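Local atomic coordinates of carbohydrate kinase, FGGY (Novosphingobium aromaticivorans, PDB entry 3H6E), a protein that probably phosphorylates a sugar or related polyol, using ATP as phosphate donor, as kinases of the FGGY type generally do. Residues Ile262-Leu266 with Leu382-Ser387; Glu278-Cys282 with Phe346-Pro350; Ile308-Arg314 with Trp363-Arg367; Val331-Met337 with Asp456-Tyr460; Ile338-Leu342 with Ala369-Tyr373. All coordinates share one frame; numbering follows the deposited sequence.

Interaction 1 of 5, residues Ile262-Leu266 with Leu382-Ser387; sequences IAMRL and LDLIGS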
# COMPACT_ATOMS: atom_id res chain seq x y z
N ILE A 262 0.38 -8.47 -0.53
CA ILE A 262 -0.76 -7.77 -1.13
C ILE A 262 -0.70 -7.77 -2.65
O ILE A 262 0.27 -7.29 -3.24
CB ILE A 262 -0.86 -6.32 -0.64
CG1 ILE A 262 -0.91 -6.27 0.89
CG2 ILE A 262 -2.09 -5.64 -1.24
CD1 ILE A 262 -0.95 -4.87 1.45
N ALA A 263 -1.73 -8.31 -3.27
CA ALA A 263 -1.85 -8.31 -4.72
C ALA A 263 -2.72 -7.14 -5.16
O ALA A 263 -3.90 -7.06 -4.82
CB ALA A 263 -2.44 -9.62 -5.21
N MSE A 264 -2.12 -6.22 -5.92
CA MSE A 264 -2.86 -5.09 -6.47
C MSE A 264 -2.84 -5.16 -7.99
O MSE A 264 -1.80 -5.00 -8.62
CB MSE A 264 -2.25 -3.78 -5.99
CG MSE A 264 -2.18 -3.67 -4.48
SE MSE A 264 -1.26 -2.06 -3.89
CE MSE A 264 -2.56 -0.73 -4.48
N ARG A 265 -4.01 -5.42 -8.58
CA ARG A 265 -4.10 -5.60 -10.02
C ARG A 265 -4.45 -4.30 -10.75
O ARG A 265 -5.27 -3.51 -10.29
CB ARG A 265 -5.13 -6.67 -10.36
CG ARG A 265 -5.50 -6.73 -11.82
CD ARG A 265 -6.60 -7.73 -12.09
NE ARG A 265 -7.01 -7.69 -13.49
CZ ARG A 265 -8.08 -8.31 -13.98
NH1 ARG A 265 -8.86 -9.03 -13.19
NH2 ARG A 265 -8.36 -8.21 -15.27
N LEU A 266 -3.82 -4.11 -11.90
CA LEU A 266 -4.13 -2.98 -12.77
C LEU A 266 -4.82 -3.50 -14.02
O LEU A 266 -4.18 -3.77 -15.03
CB LEU A 266 -2.84 -2.24 -13.16
CG LEU A 266 -1.93 -1.87 -11.99
CD1 LEU A 266 -0.53 -1.50 -12.46
CD2 LEU A 266 -2.55 -0.75 -11.17
N LEU A 382 -4.25 -14.22 -6.05
CA LEU A 382 -4.15 -13.62 -7.37
C LEU A 382 -5.35 -13.99 -8.24
O LEU A 382 -5.81 -13.18 -9.04
CB LEU A 382 -2.85 -14.05 -8.06
CG LEU A 382 -1.57 -13.38 -7.57
CD1 LEU A 382 -0.36 -14.31 -7.70
CD2 LEU A 382 -1.33 -12.05 -8.31
N ASP A 383 -5.84 -15.21 -8.07
CA ASP A 383 -6.99 -15.69 -8.84
C ASP A 383 -8.32 -15.07 -8.41
O ASP A 383 -9.20 -14.86 -9.24
CB ASP A 383 -7.07 -17.22 -8.80
CG ASP A 383 -6.04 -17.87 -9.68
OD1 ASP A 383 -5.49 -17.18 -10.57
OD2 ASP A 383 -5.77 -19.08 -9.50
N LEU A 384 -8.46 -14.80 -7.12
CA LEU A 384 -9.66 -14.13 -6.61
C LEU A 384 -9.96 -12.81 -7.32
O LEU A 384 -11.11 -12.40 -7.40
CB LEU A 384 -9.55 -13.88 -5.10
CG LEU A 384 -10.29 -14.81 -4.14
CD1 LEU A 384 -10.38 -16.23 -4.69
CD2 LEU A 384 -9.65 -14.79 -2.76
N ILE A 385 -8.92 -12.15 -7.83
CA ILE A 385 -9.08 -10.83 -8.44
C ILE A 385 -8.84 -10.84 -9.95
O ILE A 385 -8.88 -9.79 -10.59
CB ILE A 385 -8.15 -9.78 -7.78
CG1 ILE A 385 -6.70 -10.24 -7.84
CG2 ILE A 385 -8.57 -9.53 -6.33
CD1 ILE A 385 -5.71 -9.23 -7.27
N GLY A 386 -8.59 -12.02 -10.50
CA GLY A 386 -8.42 -12.16 -11.94
C GLY A 386 -7.07 -11.71 -12.46
O GLY A 386 -6.95 -11.32 -13.62
N SER A 387 -6.05 -11.76 -11.61
CA SER A 387 -4.69 -11.40 -12.01
C SER A 387 -4.17 -12.34 -13.10
O SER A 387 -4.23 -13.56 -12.96
CB SER A 387 -3.73 -11.45 -10.82
OG SER A 387 -3.88 -10.32 -9.97

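Interaction 2 of 5, residues Glu278-Cys282 with Phe346-Pro350; sequences EARDC and FGPYP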
# COMPACT_ATOMS: atom_id res chain seq x y z
N GLU A 278 -15.55 -10.39 0.21
CA GLU A 278 -15.01 -9.67 1.36
C GLU A 278 -14.41 -10.61 2.41
O GLU A 278 -13.40 -10.29 3.03
CB GLU A 278 -16.08 -8.79 2.01
CG GLU A 278 -15.59 -8.10 3.27
CD GLU A 278 -16.69 -7.34 3.99
OE1 GLU A 278 -17.87 -7.45 3.58
OE2 GLU A 278 -16.38 -6.63 4.98
N ALA A 279 -15.04 -11.76 2.61
CA ALA A 279 -14.62 -12.68 3.66
C ALA A 279 -13.29 -13.35 3.36
O ALA A 279 -12.66 -13.92 4.26
CB ALA A 279 -15.69 -13.72 3.91
N ARG A 280 -12.85 -13.29 2.11
CA ARG A 280 -11.58 -13.92 1.75
C ARG A 280 -10.46 -12.90 1.59
O ARG A 280 -9.46 -13.14 0.91
CB ARG A 280 -11.74 -14.81 0.52
CG ARG A 280 -12.21 -16.22 0.88
CD ARG A 280 -12.88 -16.94 -0.28
NE ARG A 280 -11.94 -17.35 -1.32
CZ ARG A 280 -11.10 -18.38 -1.21
NH1 ARG A 280 -11.07 -19.09 -0.10
NH2 ARG A 280 -10.29 -18.68 -2.21
N ASP A 281 -10.63 -11.76 2.25
CA ASP A 281 -9.59 -10.74 2.39
C ASP A 281 -9.26 -10.04 1.07
O ASP A 281 -8.09 -9.83 0.73
CB ASP A 281 -8.33 -11.35 3.02
CG ASP A 281 -7.75 -10.47 4.12
OD1 ASP A 281 -8.00 -9.25 4.09
OD2 ASP A 281 -7.07 -11.00 5.03
N CYS A 282 -10.30 -9.67 0.32
CA CYS A 282 -10.13 -8.85 -0.88
C CYS A 282 -10.63 -7.43 -0.60
O CYS A 282 -11.37 -7.20 0.36
CB CYS A 282 -10.90 -9.45 -2.06
SG CYS A 282 -10.29 -11.06 -2.63
N PHE A 346 -7.56 -14.15 8.53
CA PHE A 346 -6.89 -13.34 7.52
C PHE A 346 -6.57 -14.14 6.27
O PHE A 346 -6.28 -15.34 6.33
CB PHE A 346 -5.61 -12.74 8.09
CG PHE A 346 -5.83 -11.86 9.29
CD1 PHE A 346 -5.99 -10.49 9.13
CD2 PHE A 346 -5.90 -12.39 10.56
CE1 PHE A 346 -6.19 -9.67 10.23
CE2 PHE A 346 -6.11 -11.59 11.66
CZ PHE A 346 -6.26 -10.22 11.49
N GLY A 347 -6.63 -13.47 5.13
CA GLY A 347 -6.29 -14.10 3.86
C GLY A 347 -7.46 -14.81 3.21
O GLY A 347 -8.61 -14.68 3.63
N PRO A 348 -7.16 -15.58 2.16
CA PRO A 348 -8.15 -16.34 1.39
C PRO A 348 -8.72 -17.52 2.17
O PRO A 348 -9.83 -17.95 1.88
CB PRO A 348 -7.34 -16.86 0.19
CG PRO A 348 -6.12 -16.00 0.14
CD PRO A 348 -5.82 -15.66 1.56
N TYR A 349 -7.97 -18.02 3.15
CA TYR A 349 -8.41 -19.18 3.93
C TYR A 349 -8.52 -18.87 5.41
O TYR A 349 -7.85 -19.51 6.22
CB TYR A 349 -7.44 -20.34 3.74
CG TYR A 349 -7.13 -20.68 2.30
CD1 TYR A 349 -7.89 -21.62 1.61
CD2 TYR A 349 -6.08 -20.07 1.64
CE1 TYR A 349 -7.61 -21.93 0.30
CE2 TYR A 349 -5.79 -20.38 0.32
CZ TYR A 349 -6.56 -21.31 -0.34
OH TYR A 349 -6.27 -21.62 -1.65
N PRO A 350 -9.38 -17.91 5.77
CA PRO A 350 -9.44 -17.36 7.13
C PRO A 350 -9.50 -18.45 8.19
O PRO A 350 -8.88 -18.30 9.25
CB PRO A 350 -10.74 -16.56 7.14
CG PRO A 350 -10.99 -16.23 5.73
CD PRO A 350 -10.47 -17.38 4.93

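Interaction 3 of 5, residues Ile308-Arg314 with Trp363-Arg367; sequences IEIDTRR and WFERR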
# COMPACT_ATOMS: atom_id res chain seq x y z
N ILE A 308 9.61 -20.21 10.66
CA ILE A 308 11.06 -20.15 10.79
C ILE A 308 11.53 -19.52 12.11
O ILE A 308 12.72 -19.47 12.40
CB ILE A 308 11.73 -19.46 9.58
CG1 ILE A 308 11.05 -18.13 9.27
CG2 ILE A 308 11.67 -20.37 8.36
CD1 ILE A 308 11.61 -16.97 10.04
N GLU A 309 10.57 -19.02 12.89
CA GLU A 309 10.82 -18.58 14.26
C GLU A 309 11.63 -17.29 14.42
O GLU A 309 11.19 -16.36 15.08
CB GLU A 309 11.44 -19.71 15.09
CG GLU A 309 10.56 -20.95 15.19
CD GLU A 309 11.19 -22.06 16.01
OE1 GLU A 309 12.31 -21.86 16.54
OE2 GLU A 309 10.57 -23.14 16.14
N ILE A 310 12.82 -17.23 13.81
CA ILE A 310 13.73 -16.12 14.05
C ILE A 310 14.33 -15.51 12.77
O ILE A 310 14.44 -16.19 11.75
CB ILE A 310 14.88 -16.53 15.00
CG1 ILE A 310 15.63 -17.74 14.44
CG2 ILE A 310 14.36 -16.83 16.40
CD1 ILE A 310 16.69 -18.28 15.38
N ASP A 311 14.71 -14.24 12.85
CA ASP A 311 15.29 -13.52 11.72
C ASP A 311 16.42 -14.31 11.06
O ASP A 311 16.69 -14.16 9.87
CB ASP A 311 15.86 -12.17 12.19
CG ASP A 311 14.78 -11.16 12.51
OD1 ASP A 311 15.07 -9.94 12.42
OD2 ASP A 311 13.65 -11.56 12.85
N THR A 312 17.08 -15.13 11.86
CA THR A 312 18.24 -15.89 11.43
C THR A 312 17.92 -16.95 10.37
O THR A 312 18.80 -17.42 9.66
CB THR A 312 18.95 -16.53 12.65
OG1 THR A 312 19.96 -15.64 13.12
CG2 THR A 312 19.57 -17.87 12.29
N ARG A 313 16.64 -17.30 10.27
CA ARG A 313 16.23 -18.33 9.33
C ARG A 313 15.20 -17.80 8.32
O ARG A 313 14.44 -18.56 7.72
CB ARG A 313 15.70 -19.56 10.09
CG ARG A 313 16.71 -20.11 11.09
CD ARG A 313 16.29 -21.45 11.66
NE ARG A 313 15.23 -21.32 12.66
CZ ARG A 313 15.42 -21.42 13.97
NH1 ARG A 313 16.63 -21.67 14.46
NH2 ARG A 313 14.40 -21.29 14.80
N ARG A 314 15.20 -16.48 8.13
CA ARG A 314 14.40 -15.85 7.09
C ARG A 314 14.72 -16.46 5.73
O ARG A 314 15.89 -16.61 5.36
CB ARG A 314 14.66 -14.35 7.05
CG ARG A 314 13.72 -13.51 7.90
CD ARG A 314 14.17 -12.05 7.90
NE ARG A 314 13.05 -11.12 7.96
CZ ARG A 314 12.64 -10.51 9.06
NH1 ARG A 314 13.25 -10.74 10.22
NH2 ARG A 314 11.61 -9.67 9.02
N TRP A 363 15.90 -27.58 8.84
CA TRP A 363 15.46 -26.21 8.58
C TRP A 363 15.34 -25.86 7.10
O TRP A 363 14.35 -25.28 6.68
CB TRP A 363 16.35 -25.20 9.31
CG TRP A 363 16.00 -25.06 10.75
CD1 TRP A 363 16.73 -25.48 11.83
CD2 TRP A 363 14.80 -24.48 11.29
NE1 TRP A 363 16.07 -25.19 13.00
CE2 TRP A 363 14.88 -24.58 12.69
CE3 TRP A 363 13.67 -23.89 10.71
CZ2 TRP A 363 13.87 -24.10 13.53
CZ3 TRP A 363 12.68 -23.41 11.54
CH2 TRP A 363 12.78 -23.52 12.94
N PHE A 364 16.35 -26.22 6.31
CA PHE A 364 16.34 -25.88 4.89
C PHE A 364 15.12 -26.42 4.17
O PHE A 364 14.52 -25.73 3.35
CB PHE A 364 17.62 -26.36 4.21
CG PHE A 364 18.80 -25.46 4.44
CD1 PHE A 364 19.68 -25.69 5.48
CD2 PHE A 364 19.01 -24.36 3.62
CE1 PHE A 364 20.76 -24.85 5.70
CE2 PHE A 364 20.08 -23.52 3.83
CZ PHE A 364 20.96 -23.77 4.87
N GLU A 365 14.74 -27.66 4.48
CA GLU A 365 13.58 -28.27 3.84
C GLU A 365 12.28 -27.71 4.40
O GLU A 365 11.26 -27.66 3.72
CB GLU A 365 13.61 -29.79 4.00
CG GLU A 365 14.70 -30.47 3.18
CD GLU A 365 14.52 -31.98 3.13
OE1 GLU A 365 13.56 -32.49 3.73
OE2 GLU A 365 15.35 -32.65 2.47
N ARG A 366 12.33 -27.28 5.66
CA ARG A 366 11.17 -26.66 6.28
C ARG A 366 11.06 -25.22 5.79
O ARG A 366 9.97 -24.71 5.54
CB ARG A 366 11.27 -26.72 7.81
CG ARG A 366 9.98 -27.16 8.49
CD ARG A 366 10.09 -27.19 10.01
NE ARG A 366 11.21 -28.01 10.48
CZ ARG A 366 11.22 -28.65 11.64
NH1 ARG A 366 10.18 -28.58 12.46
NH2 ARG A 366 12.29 -29.37 11.99
N ARG A 367 12.21 -24.57 5.63
CA ARG A 367 12.28 -23.20 5.14
C ARG A 367 11.92 -23.12 3.66
O ARG A 367 11.34 -22.14 3.20
CB ARG A 367 13.68 -22.62 5.36
CG ARG A 367 14.04 -22.38 6.82
CD ARG A 367 15.04 -21.24 6.93
NE ARG A 367 16.34 -21.58 6.35
CZ ARG A 367 17.20 -20.68 5.88
NH1 ARG A 367 16.89 -19.39 5.90
NH2 ARG A 367 18.36 -21.08 5.37

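Interaction 4 of 5, residues Val331-Met337 with Asp456-Tyr460; sequences VLRHGRM and DLDTY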
# COMPACT_ATOMS: atom_id res chain seq x y z
N VAL A 331 11.53 -32.00 -0.89
CA VAL A 331 10.27 -31.54 -0.30
C VAL A 331 9.13 -31.95 -1.21
O VAL A 331 8.14 -32.55 -0.78
CB VAL A 331 10.25 -30.01 -0.16
CG1 VAL A 331 8.82 -29.51 0.03
CG2 VAL A 331 11.13 -29.57 1.00
N LEU A 332 9.29 -31.60 -2.47
CA LEU A 332 8.33 -31.87 -3.53
C LEU A 332 7.90 -33.34 -3.53
O LEU A 332 6.73 -33.66 -3.34
CB LEU A 332 8.98 -31.51 -4.86
CG LEU A 332 8.20 -30.80 -5.97
CD1 LEU A 332 6.90 -30.25 -5.45
CD2 LEU A 332 9.07 -29.70 -6.56
N ARG A 333 8.87 -34.23 -3.75
CA ARG A 333 8.57 -35.64 -4.01
C ARG A 333 8.18 -36.47 -2.79
O ARG A 333 7.72 -37.60 -2.94
CB ARG A 333 9.73 -36.30 -4.77
CG ARG A 333 9.92 -35.76 -6.19
CD ARG A 333 10.41 -36.84 -7.15
NE ARG A 333 10.36 -36.40 -8.55
CZ ARG A 333 11.43 -36.25 -9.32
NH1 ARG A 333 12.64 -36.50 -8.85
NH2 ARG A 333 11.29 -35.86 -10.58
N HIS A 334 8.35 -35.91 -1.60
CA HIS A 334 7.88 -36.59 -0.39
C HIS A 334 6.55 -36.03 0.08
O HIS A 334 6.01 -36.48 1.09
CB HIS A 334 8.92 -36.51 0.73
CG HIS A 334 10.02 -37.51 0.61
ND1 HIS A 334 11.34 -37.15 0.42
CD2 HIS A 334 10.00 -38.87 0.65
CE1 HIS A 334 12.08 -38.24 0.35
NE2 HIS A 334 11.30 -39.29 0.49
N GLY A 335 6.02 -35.07 -0.66
CA GLY A 335 4.74 -34.47 -0.32
C GLY A 335 4.78 -33.72 1.00
O GLY A 335 3.77 -33.60 1.69
N ARG A 336 5.96 -33.22 1.36
CA ARG A 336 6.12 -32.44 2.58
C ARG A 336 5.51 -31.05 2.38
O ARG A 336 6.02 -30.26 1.59
CB ARG A 336 7.60 -32.29 2.94
CG ARG A 336 8.38 -33.59 3.04
CD ARG A 336 9.69 -33.36 3.79
NE ARG A 336 10.69 -34.38 3.48
CZ ARG A 336 10.70 -35.59 4.02
NH1 ARG A 336 9.76 -35.94 4.89
NH2 ARG A 336 11.65 -36.46 3.69
N MSE A 337 4.43 -30.76 3.10
CA MSE A 337 3.75 -29.49 2.88
C MSE A 337 3.00 -28.91 4.09
O MSE A 337 2.88 -29.56 5.14
CB MSE A 337 2.80 -29.62 1.70
CG MSE A 337 1.62 -30.52 1.97
SE MSE A 337 0.64 -30.91 0.34
CE MSE A 337 -1.09 -31.30 1.15
N ASP A 456 7.67 -32.42 -9.74
CA ASP A 456 7.09 -31.21 -10.31
C ASP A 456 6.07 -30.56 -9.37
O ASP A 456 5.77 -31.09 -8.30
CB ASP A 456 6.46 -31.51 -11.67
CG ASP A 456 5.11 -32.19 -11.54
OD1 ASP A 456 4.80 -32.74 -10.46
OD2 ASP A 456 4.36 -32.19 -12.53
N LEU A 457 5.51 -29.43 -9.80
CA LEU A 457 4.69 -28.61 -8.91
C LEU A 457 3.18 -28.84 -9.03
O LEU A 457 2.43 -28.53 -8.11
CB LEU A 457 5.03 -27.13 -9.11
CG LEU A 457 5.06 -26.25 -7.86
CD1 LEU A 457 5.90 -26.91 -6.77
CD2 LEU A 457 5.61 -24.87 -8.20
N ASP A 458 2.74 -29.38 -10.16
CA ASP A 458 1.33 -29.71 -10.34
C ASP A 458 0.89 -30.78 -9.36
O ASP A 458 -0.03 -30.58 -8.57
CB ASP A 458 1.04 -30.18 -11.77
CG ASP A 458 0.80 -29.03 -12.73
OD1 ASP A 458 1.23 -29.14 -13.89
OD2 ASP A 458 0.18 -28.03 -12.32
N THR A 459 1.54 -31.94 -9.44
CA THR A 459 1.25 -33.04 -8.53
C THR A 459 1.22 -32.51 -7.10
O THR A 459 0.31 -32.79 -6.33
CB THR A 459 2.33 -34.14 -8.63
OG1 THR A 459 2.58 -34.44 -10.01
CG2 THR A 459 1.88 -35.41 -7.91
N TYR A 460 2.23 -31.71 -6.78
CA TYR A 460 2.35 -31.08 -5.47
C TYR A 460 1.13 -30.22 -5.15
O TYR A 460 0.44 -30.45 -4.16
CB TYR A 460 3.62 -30.23 -5.42
CG TYR A 460 4.02 -29.76 -4.04
CD1 TYR A 460 4.76 -30.58 -3.19
CD2 TYR A 460 3.69 -28.49 -3.60
CE1 TYR A 460 5.15 -30.15 -1.94
CE2 TYR A 460 4.07 -28.05 -2.34
CZ TYR A 460 4.80 -28.88 -1.52
OH TYR A 460 5.18 -28.43 -0.27

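Interaction 5 of 5, residues Ile338-Leu342 with Ala369-Tyr373; sequences ILPTL and AACLY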
# COMPACT_ATOMS: atom_id res chain seq x y z
N ILE A 338 2.49 -27.69 3.92
CA ILE A 338 1.84 -26.93 4.98
C ILE A 338 0.43 -26.53 4.56
O ILE A 338 0.23 -26.02 3.47
CB ILE A 338 2.60 -25.62 5.26
CG1 ILE A 338 4.07 -25.90 5.56
CG2 ILE A 338 1.93 -24.83 6.38
CD1 ILE A 338 4.96 -24.67 5.44
N LEU A 339 -0.55 -26.75 5.44
CA LEU A 339 -1.92 -26.35 5.16
C LEU A 339 -2.29 -25.05 5.88
O LEU A 339 -1.91 -24.85 7.03
CB LEU A 339 -2.89 -27.47 5.56
CG LEU A 339 -2.55 -28.87 5.04
CD1 LEU A 339 -3.68 -29.83 5.36
CD2 LEU A 339 -2.27 -28.85 3.55
N PRO A 340 -3.01 -24.16 5.18
CA PRO A 340 -3.50 -22.88 5.72
C PRO A 340 -4.53 -23.11 6.82
O PRO A 340 -5.21 -24.12 6.79
CB PRO A 340 -4.20 -22.24 4.51
CG PRO A 340 -3.63 -22.93 3.31
CD PRO A 340 -3.36 -24.33 3.76
N THR A 341 -4.64 -22.18 7.77
CA THR A 341 -3.85 -20.95 7.78
C THR A 341 -3.16 -20.78 9.13
O THR A 341 -3.58 -21.36 10.13
CB THR A 341 -4.74 -19.71 7.54
OG1 THR A 341 -3.92 -18.54 7.44
CG2 THR A 341 -5.72 -19.53 8.69
N LEU A 342 -2.12 -19.96 9.15
CA LEU A 342 -1.40 -19.67 10.39
C LEU A 342 -1.80 -18.32 10.99
O LEU A 342 -1.29 -17.92 12.03
CB LEU A 342 0.12 -19.74 10.17
CG LEU A 342 0.64 -21.12 9.77
CD1 LEU A 342 0.64 -21.28 8.25
CD2 LEU A 342 2.04 -21.37 10.33
N ALA A 369 9.91 -25.33 2.11
CA ALA A 369 8.50 -25.67 2.03
C ALA A 369 7.62 -24.49 2.43
O ALA A 369 6.50 -24.36 1.95
CB ALA A 369 8.19 -26.88 2.90
N ALA A 370 8.13 -23.65 3.32
CA ALA A 370 7.40 -22.46 3.74
C ALA A 370 7.19 -21.53 2.54
O ALA A 370 6.13 -20.92 2.39
CB ALA A 370 8.15 -21.74 4.86
N CYS A 371 8.21 -21.43 1.70
CA CYS A 371 8.15 -20.60 0.50
C CYS A 371 7.13 -21.13 -0.51
O CYS A 371 6.60 -20.38 -1.32
CB CYS A 371 9.52 -20.52 -0.17
SG CYS A 371 10.77 -19.69 0.81
N LEU A 372 6.86 -22.43 -0.44
CA LEU A 372 5.90 -23.05 -1.36
C LEU A 372 4.48 -22.75 -0.93
O LEU A 372 3.62 -22.45 -1.76
CB LEU A 372 6.11 -24.57 -1.43
CG LEU A 372 7.41 -25.08 -2.05
CD1 LEU A 372 7.29 -26.56 -2.40
CD2 LEU A 372 7.79 -24.27 -3.28
N TYR A 373 4.24 -22.84 0.38
CA TYR A 373 2.92 -22.58 0.95
C TYR A 373 2.46 -21.15 0.66
O TYR A 373 1.27 -20.90 0.47
CB TYR A 373 2.94 -22.84 2.46
CG TYR A 373 1.80 -22.21 3.22
CD1 TYR A 373 0.58 -22.85 3.34
CD2 TYR A 373 1.95 -20.96 3.82
CE1 TYR A 373 -0.47 -22.27 4.04
CE2 TYR A 373 0.91 -20.38 4.52
CZ TYR A 373 -0.29 -21.03 4.62
OH TYR A 373 -1.33 -20.45 5.31

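Interaction 1 of 5, residues Ile262-Leu266 with Leu382-Ser387
The guanidinium of Arg265 meets the C-terminal end of helix 363-384 through one face and one edge: Gly386 O stands over the face, offset toward the rim, whereas Ile385 O lies at the edge, in the plane of the group. Arg265 NH1 donates to Ile385 O over 2.7 Å, with 153° at the hydrogen, and reaches a lone pair in the carbonyl plane. Gly386 O is also near, 3.0 Å from Arg265 NH1, but the angle is too poor for a hydrogen bond. The side chain gets there by being straight: CG is anti to the backbone N (chi1 168°) and the chain stays extended to NE, which forms a salt bridge with Glu251. Gly386 adopts positive phi in a Schellman motif, and a CB on it would collide with Arg265 NH1. A cation beside carbonyls at the C-terminal end of a helix is likely to be favourable. Beneath this polar patch the contact is apolar. Ala263 CB packs against Ile385 CD1 at 3.9 Å and against Leu382 CD2 at 4.1 Å, and Arg265 CB touches the same Ile385 methyl. Strand 261-266 runs between strands 252-256 and 292-298 in the mixed sheet of the C-terminal, actin-like ATPase domain. Helix 363-384 ends against one side of this sheet, where Ile385 also reaches Pro294 and Ala296, and Ser387 OG bonds Thr253 OG1. Met264 turns its CB away from that helix, and its side chain packs on Leu238 of helix 233-241.

Interaction 2 of 5, residues Glu278-Cys282 with Phe346-Pro350
Arg280, Asp281 and Pro348 carry this meeting of two loops. Asp281 OD2 accepts the amide hydrogen of Gly347 N over a short 2.5 Å, nearly straight at 169°, with its anti lone pair; its other oxygen, OD1, is held in a salt bridge by Arg297. Both carboxylate oxygens therefore have partners, which fixes the rotation of the group. Arg280 lies alongside Pro348: its CG is 3.1 Å from Pro348 O, and a bend at chi3 (72°) turns the guanidinium back so that Pro348 CB comes over one face, toward the rim. Arg280 NH1 is close to Pro348 O as well, but the angle is too poor for a hydrogen bond, so any attraction is probably electrostatic. Any cation-pi pull from the Tyr349 ring is weak, with Arg280 CZ 5.5 Å from its centroid. The backbones touch too, Pro348 CA offering its hydrogen to Arg280 O at 3.5 Å, while Pro350 CG rests 3.2 Å from Ala279 O. With alanine in place of Arg280 the guanidinium is gone, which is likely to leave Pro348 O without a nearby positive charge and to open a gap along the Pro348 ring. The 278-282 loop leads into edge strand 282-286, and Pro348 fills in between Phe298 of strand 292-298 and Thr380 of helix 363-384; beyond it, Tyr349 packs on Trp464 and Val468 of helix 457-468.

Interaction 3 of 5, residues Ile308-Arg314 with Trp363-Arg367
Arg313 lays its guanidinium flat over one face of Trp363, the group centres 3.6 Å apart and the planes 17° from parallel. This is a cation-pi stack on the six-membered ring, continued by a CH-pi contact in which Arg313 CD stands 3.6 Å from the centroid of the five-membered ring. Glu309 comes to the rim of the indole, its CD 3.8 Å from Trp363 CH2, with the carboxylate nearly upright to the ring. Alongside, Ile308 CG2 packs on Arg367 CG at 3.5 Å, the two side chains crossing at about a right angle. The next shell sets the stack in place. A bend at chi3 (-76°) folds the Arg313 head back, where Arg313 NE donates to Ile308 O at 3.1 Å and Arg313 NH2 forms a salt bridge with Glu309 OE1 at 2.8 Å. Ile310 CD1 lies over the opposite face, toward its rim. Ile308 O also takes the amide of Ile310, from the other face of its plane. Arg367 NH1 probably bonds Arg313 O, although that oxygen is less surely placed, and Arg367 NH2 is paired with Asp320. The loop after helix 300-308 is thus joined to the start of helix 363-384 by a cation stacked on an aromatic face, with an aliphatic methyl near the rim of its other face; Glu309 probably offsets its charge, making the stack at once electrostatic and dispersive.

Interaction 4 of 5, residues Val331-Met337 with Asp456-Tyr460
Tyr460, in the first turn of helix 457-468, reaches to the Schellman motif that ends helix 328-333 at Gly335, and there donates its OH to Arg336 O over 2.7 Å. The hydroxyl arrives tilted 26° from the carbonyl plane, and Arg336 O lies at the edge of the ring. A chi1 of -168° sets the ring opposite the backbone N, so that the phenol is directed toward the turn. Several side chains gather round its end. Val331 CG1, itself anti to its own backbone N, comes within 3.8 Å of Tyr460 OH, crossing the phenol at a slant. Met337 CB is 3.3 Å from that same OH. From there the selenomethionine side chain starts between its backbone N and carbonyl carbon (chi1 69°), then stays extended, which takes SE above the ring face at a distance, 5.1 Å from the Tyr460 centroid: a long Met-aromatic contact. Leu332 fills the base of the ring beside Tyr460 CB and CG, with Leu457 next to it; its torsions lie away from the usual staggered values and its CD1 is modelled too near the ring, so the exact placing of that branch is doubtful. Outside the pair, Val331 and Tyr460 both rest on Leu372 of helix 363-384, so three helices converge here, while Leu457 leans on Ala406 and Ser409 of helix 401-410. At the foot of helix 457-468, Thr459 OG1 donates to the syn lone pair of Asp456 OD1 over 2.8 Å.

Interaction 5 of 5, residues Ile338-Leu342 with Ala369-Tyr373
Tyr373 rises from its helix with CG trans to N (chi1 162°), which directs the phenol across the chain of Ile338-Leu342. Its CB starts 4.0 Å from Ile338 CB. Over one ring face lies Ile338 CG2, a CH-pi contact 4.2 Å from the centroid and offset toward the rim. Tyr373 CD1 passes Ile338 O at 3.2 Å, and at the ring edge the next atom, CE1, meets Pro340 CG at 3.3 Å. Ile338 belongs to strand 337-339, which pairs antiparallel with 355-357 in a two-stranded sheet that helix 363-384 packs against; past the strand the chain bends round the phenol, with a cis peptide between Pro340 and Thr341. Farther out, Tyr373 CZ touches Leu342 CD1 at 3.8 Å, the two side chains running in opposite directions. At the tip, Tyr373 OH lies 3.3 Å from Pro340 CA and is hydrogen-bonded to Glu303 OE1, an oxygen that also takes Leu342 N. A valine in place of Tyr373 would probably leave Glu303 without its phenol partner and open a gap between Pro340 and Leu342. Nearer the helix axis, Ile338 CD1 settles on Ala370 CA at 3.7 Å.

In the fold
Interaction 1 opens first, at strand 261-266 of the large C-terminal sheet, followed by the openings of interactions 2 and 3, then 4 and 5 in succession at helix 328-333 and strand 337-339. Closure begins with 346-350 for interaction 2; helix 363-384 then closes 3, 5 and 1 from its start to just beyond its end. Interactions 2, 3 and 5 therefore lie within the span of 1, each crossing the other two. Interaction 4 closes last, at helix 457-468; it crosses 1, 2 and 3 and encloses 5. Helix 363-384 links the sheet to the outlying helices, while 457-468 returns the C-terminal end of the chain to them.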